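Side-chain contacts in manganese-containing pseudocatalase (Thermus thermophilus, PDB 2V8T), which probably acts as a catalase, breaking down hydrogen peroxide to water and oxygen at a site that holds two manganese ions: residues 21-26 with 113-118; 26-31 with 163-168. One frame throughout, in Å; residues are numbered along the deposited sequence.

Interaction 1 of 2, residues 21-26 with 113-118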
loop_
_atom_site.group_PDB
_atom_site.type_symbol
_atom_site.label_atom_id
_atom_site.label_comp_id
_atom_site.label_asym_id
_atom_site.label_seq_id
_atom_site.Cartn_x
_atom_site.Cartn_y
_atom_site.Cartn_z
ATOM N N ASN A 21 21.630 -11.671 4.602
ATOM C CA ASN A 21 21.273 -10.466 5.325
ATOM C C ASN A 21 22.028 -9.228 4.811
ATOM O O ASN A 21 21.492 -8.113 4.848
ATOM C CB ASN A 21 21.413 -10.631 6.827
ATOM C CG ASN A 21 20.340 -11.530 7.420
ATOM O OD1 ASN A 21 19.346 -11.878 6.748
ATOM N ND2 ASN A 21 20.494 -11.853 8.697
ATOM N N ALA A 22 23.265 -9.399 4.314
ATOM C CA ALA A 22 23.919 -8.273 3.633
ATOM C C ALA A 22 23.096 -7.843 2.412
ATOM O O ALA A 22 22.883 -6.647 2.190
ATOM C CB ALA A 22 25.323 -8.617 3.230
ATOM N N ALA A 23 22.651 -8.816 1.614
ATOM C CA ALA A 23 21.822 -8.500 0.453
ATOM C C ALA A 23 20.560 -7.729 0.872
ATOM O O ALA A 23 20.126 -6.793 0.207
ATOM C CB ALA A 23 21.457 -9.769 -0.289
ATOM N N ALA A 24 19.923 -8.182 1.971
ATOM C CA ALA A 24 18.695 -7.542 2.452
ATOM C C ALA A 24 18.936 -6.106 2.842
ATOM O O ALA A 24 18.066 -5.256 2.629
ATOM C CB ALA A 24 18.117 -8.338 3.624
ATOM N N ALA A 25 20.110 -5.793 3.435
ATOM C CA ALA A 25 20.419 -4.422 3.806
ATOM C C ALA A 25 20.681 -3.559 2.541
ATOM O O ALA A 25 20.211 -2.439 2.420
ATOM C CB ALA A 25 21.639 -4.386 4.736
ATOM N N VAL A 26 21.463 -4.134 1.613
ATOM C CA VAL A 26 21.781 -3.427 0.377
ATOM C C VAL A 26 20.521 -3.127 -0.443
ATOM O O VAL A 26 20.477 -2.143 -1.181
ATOM C CB VAL A 26 22.878 -4.177 -0.429
ATOM C CG1 VAL A 26 23.116 -3.505 -1.778
ATOM C CG2 VAL A 26 24.177 -4.206 0.386
ATOM N N ALA A 113 13.177 -13.576 3.205
ATOM C CA ALA A 113 12.880 -14.857 2.588
ATOM C C ALA A 113 12.406 -14.671 1.134
ATOM O O ALA A 113 12.513 -15.623 0.347
ATOM C CB ALA A 113 11.814 -15.614 3.421
ATOM N N ALA A 114 11.854 -13.522 0.790
ATOM C CA ALA A 114 11.374 -13.278 -0.564
ATOM C C ALA A 114 12.480 -13.450 -1.602
ATOM O O ALA A 114 12.199 -13.908 -2.708
ATOM C CB ALA A 114 10.736 -11.908 -0.679
ATOM N N HIS A 115 13.724 -13.089 -1.260
ATOM C CA HIS A 115 14.848 -13.306 -2.162
ATOM C C HIS A 115 14.934 -14.727 -2.680
ATOM O O HIS A 115 15.473 -14.952 -3.757
ATOM C CB HIS A 115 16.167 -12.984 -1.433
ATOM C CG HIS A 115 16.526 -11.556 -1.410
ATOM N ND1 HIS A 115 17.328 -11.050 -0.388
ATOM C CD2 HIS A 115 16.308 -10.578 -2.331
ATOM C CE1 HIS A 115 17.561 -9.783 -0.727
ATOM N NE2 HIS A 115 16.969 -9.453 -1.889
ATOM N N PHE A 116 14.467 -15.705 -1.856
ATOM C CA PHE A 116 14.590 -17.123 -2.144
ATOM C C PHE A 116 13.276 -17.777 -2.578
ATOM O O PHE A 116 13.302 -18.896 -3.063
ATOM C CB PHE A 116 15.171 -17.841 -0.921
ATOM C CG PHE A 116 16.530 -17.348 -0.583
ATOM C CD1 PHE A 116 17.625 -17.926 -1.261
ATOM C CD2 PHE A 116 16.729 -16.355 0.328
ATOM C CE1 PHE A 116 18.892 -17.491 -1.080
ATOM C CE2 PHE A 116 18.049 -15.857 0.523
ATOM C CZ PHE A 116 19.098 -16.462 -0.214
ATOM N N ILE A 117 12.147 -17.119 -2.361
ATOM C CA ILE A 117 10.823 -17.626 -2.749
ATOM C C ILE A 117 10.344 -16.935 -4.022
ATOM O O ILE A 117 10.150 -17.568 -5.048
ATOM C CB ILE A 117 9.804 -17.482 -1.593
ATOM C CG1 ILE A 117 10.268 -18.210 -0.327
ATOM C CG2 ILE A 117 8.428 -17.956 -2.077
ATOM C CD1 ILE A 117 9.452 -17.872 0.904
ATOM N N ALA A 118 10.142 -15.632 -3.955
ATOM C CA ALA A 118 9.743 -14.872 -5.136
ATOM C C ALA A 118 10.895 -14.746 -6.131
ATOM O O ALA A 118 10.725 -14.867 -7.336
ATOM C CB ALA A 118 9.274 -13.468 -4.747
#

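Interaction 2 of 2, residues 26-31 with 163-168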
loop_
_atom_site.group_PDB
_atom_site.type_symbol
_atom_site.label_atom_id
_atom_site.label_comp_id
_atom_site.label_asym_id
_atom_site.label_seq_id
_atom_site.Cartn_x
_atom_site.Cartn_y
_atom_site.Cartn_z
ATOM N N VAL A 26 21.463 -4.134 1.613
ATOM C CA VAL A 26 21.781 -3.427 0.377
ATOM C C VAL A 26 20.521 -3.127 -0.443
ATOM O O VAL A 26 20.477 -2.143 -1.181
ATOM C CB VAL A 26 22.878 -4.177 -0.429
ATOM C CG1 VAL A 26 23.116 -3.505 -1.778
ATOM C CG2 VAL A 26 24.177 -4.206 0.386
ATOM N N GLN A 27 19.458 -3.941 -0.277
ATOM C CA GLN A 27 18.190 -3.605 -0.916
ATOM C C GLN A 27 17.719 -2.190 -0.607
ATOM O O GLN A 27 17.045 -1.591 -1.445
ATOM C CB GLN A 27 17.098 -4.615 -0.549
ATOM C CG GLN A 27 17.180 -5.953 -1.261
ATOM C CD GLN A 27 16.742 -6.015 -2.707
ATOM O OE1 GLN A 27 16.891 -7.082 -3.349
ATOM N NE2 GLN A 27 16.197 -4.946 -3.268
ATOM N N ALA A 28 18.000 -1.651 0.591
ATOM C CA ALA A 28 17.596 -0.271 0.849
ATOM C C ALA A 28 18.112 0.693 -0.211
ATOM O O ALA A 28 17.478 1.706 -0.516
ATOM C CB ALA A 28 18.102 0.209 2.220
ATOM N N LEU A 29 19.296 0.390 -0.733
ATOM C CA LEU A 29 19.987 1.226 -1.699
ATOM C C LEU A 29 19.490 1.006 -3.124
ATOM O O LEU A 29 19.905 1.712 -4.041
ATOM C CB LEU A 29 21.505 0.986 -1.632
ATOM C CG LEU A 29 22.091 1.043 -0.209
ATOM C CD1 LEU A 29 23.605 0.882 -0.293
ATOM C CD2 LEU A 29 21.699 2.327 0.517
ATOM N N LEU A 30 18.594 0.014 -3.305
ATOM C CA LEU A 30 18.017 -0.289 -4.606
ATOM C C LEU A 30 16.563 0.227 -4.646
ATOM O O LEU A 30 16.225 1.138 -5.376
ATOM C CB LEU A 30 18.119 -1.765 -4.927
ATOM C CG LEU A 30 17.589 -2.177 -6.297
ATOM C CD1 LEU A 30 18.175 -1.320 -7.444
ATOM C CD2 LEU A 30 17.886 -3.660 -6.526
ATOM N N GLY A 31 15.679 -0.398 -3.825
ATOM C CA GLY A 31 14.250 -0.149 -3.881
ATOM C C GLY A 31 13.668 0.576 -2.688
ATOM O O GLY A 31 12.439 0.723 -2.647
ATOM N N LEU A 163 25.961 5.388 3.488
ATOM C CA LEU A 163 26.923 5.363 4.583
ATOM C C LEU A 163 26.485 4.369 5.676
ATOM O O LEU A 163 27.304 3.616 6.210
ATOM C CB LEU A 163 27.093 6.745 5.192
ATOM C CG LEU A 163 27.865 7.747 4.324
ATOM C CD1 LEU A 163 27.602 9.171 4.830
ATOM C CD2 LEU A 163 29.349 7.459 4.337
ATOM N N ARG A 164 25.207 4.419 6.042
ATOM C CA ARG A 164 24.743 3.528 7.116
ATOM C C ARG A 164 24.806 2.061 6.700
ATOM O O ARG A 164 25.240 1.217 7.474
ATOM C CB ARG A 164 23.330 3.931 7.541
ATOM C CG ARG A 164 23.329 5.273 8.266
ATOM C CD ARG A 164 21.916 5.844 8.408
ATOM N NE ARG A 164 21.972 7.091 9.164
ATOM C CZ ARG A 164 20.906 7.840 9.430
ATOM N NH1 ARG A 164 19.745 7.594 8.872
ATOM N NH2 ARG A 164 21.069 8.898 10.206
ATOM N N VAL A 165 24.422 1.741 5.446
ATOM C CA VAL A 165 24.524 0.362 4.998
ATOM C C VAL A 165 25.993 -0.050 4.943
ATOM O O VAL A 165 26.352 -1.188 5.293
ATOM C CB VAL A 165 23.813 0.173 3.652
ATOM C CG1 VAL A 165 24.083 -1.214 3.063
ATOM C CG2 VAL A 165 22.299 0.357 3.832
ATOM N N TYR A 166 26.896 0.836 4.497
ATOM C CA TYR A 166 28.320 0.551 4.508
ATOM C C TYR A 166 28.782 0.106 5.877
ATOM O O TYR A 166 29.599 -0.804 6.046
ATOM C CB TYR A 166 29.095 1.805 4.054
ATOM C CG TYR A 166 30.578 1.606 4.019
ATOM C CD1 TYR A 166 31.339 1.847 5.133
ATOM C CD2 TYR A 166 31.245 1.235 2.843
ATOM C CE1 TYR A 166 32.713 1.677 5.109
ATOM C CE2 TYR A 166 32.603 1.072 2.797
ATOM C CZ TYR A 166 33.337 1.286 3.958
ATOM O OH TYR A 166 34.722 1.146 3.980
ATOM N N GLU A 167 28.277 0.792 6.919
ATOM C CA GLU A 167 28.634 0.503 8.291
ATOM C C GLU A 167 28.040 -0.795 8.840
ATOM O O GLU A 167 28.421 -1.225 9.941
ATOM C CB GLU A 167 28.246 1.680 9.179
ATOM C CG GLU A 167 29.092 2.925 8.890
ATOM C CD GLU A 167 28.707 4.028 9.810
ATOM O OE1 GLU A 167 27.449 4.344 9.742
ATOM O OE2 GLU A 167 29.485 4.600 10.561
ATOM N N MET A 168 27.112 -1.417 8.085
ATOM C CA MET A 168 26.509 -2.685 8.444
ATOM C C MET A 168 27.188 -3.878 7.764
ATOM O O MET A 168 27.011 -4.997 8.240
ATOM C CB MET A 168 24.992 -2.662 8.074
ATOM C CG MET A 168 24.199 -1.614 8.822
ATOM S SD MET A 168 22.528 -1.288 8.109
ATOM C CE MET A 168 21.708 -2.921 8.353
#

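Interaction 1 of 2, residues 21-26 with 113-118
H115 alone carries the 113-118 side of this contact, and it does so through one ring atom. Its CE1 lies 3.9 Å from A23 CB, a methyl that approaches the imidazole obliquely. The same CE1 is also 3.9 Å from the backbone atom A24 N, which sits at the ring edge, near the ring plane. Neither atom of this pair can accept a hydrogen bond from the other, so the ring edge meets the backbone by van der Waals contact. Of the 88 Å² buried between the segments, H115 supplies 50 Å². Its CG stands opposite the carbonyl carbon (chi1 -83°), which sends the ring out from the short helix 114-117 toward helix 20-26.

A polar tie fixes the ring: H115 NE2 is hydrogen-bonded to Q27 OE1, just beyond the first segment. Further out, L85 of helix 57-85 packs against both A23 and H115, while N112 OD1 bonds H115 N. N21 adds a second link between the two regions through OD1 to R111 N, and its ND2 bonds D109 of the third subunit. The contact thus joins helix 20-26 to the weakly bonded helix 114-117 beside the long helix 57-85 of a ferritin-like four-helix bundle, away from the metal site.

Interaction 2 of 2, residues 26-31 with 163-168
V165 of helix 144-166 meets V26, A28 and L29, and every side-chain contact between the two segments passes through it. It contributes 84 Å² of the 149 Å² buried. The tight part is the meeting with L29, where the two side chains reach toward each other tip to tip. L29 CD2 comes to 3.9 Å from V165 CG2, while the other branch, L29 CD1, lies 4.0 Å from V165 CG1 and equally close to V165 CB. The leucine fork therefore covers both valine methyls. With chi1 at -49° the CB-CG bond of L29 lies beside the backbone N, and both methyl branches end against V165. V26 meets V165 differently: the two side chains cross at about a right angle, with V26 CG2 4.0 Å from V165 CG1.

The looser part is at A28, whose CB stays 4.5 Å from V165 CG2 and also rests on A128. This side is nevertheless buried, as are all four touching residues; I178 of helix 172-200 packs on L29, and M177 on V26. With an alanine in place of L29, both methyl branches are gone, and V165 would probably lose its end-on partner and face a gap beside its CB. Among the polar groups nearby, Q27 O accepts from both L30 N and G31 N, and R164 NE forms a salt bridge with E280 of the third subunit. L29 also has a backbone hydrogen bond with E36, a manganese ligand whose side chain is about 6 Å from that of L29. The contact is wholly apolar between side chains, which implies that the fit of the two segments rests on shape and burial rather than on directional bonds.

The two interactions share V26 and have centres about 13 Å apart, with helix 20-26 leading into helix 28-31. Direct contacts bridge them, among them H115 NE2 of interaction 1, which lies 2.8 Å from Q27 OE1 of interaction 2, and A25 O of the first, which packs 3.8 Å from V165 CG2 of the second. Only interaction 2 comes near the dimanganese centre: the side chain of L29 is about 9 Å from a bound manganese ion, whereas interaction 1 lies away from the annotated sites. Interaction 1 is centred about 17 Å from the centre of the chain and interaction 2 about 11 Å, and both include residues that touch the third subunit.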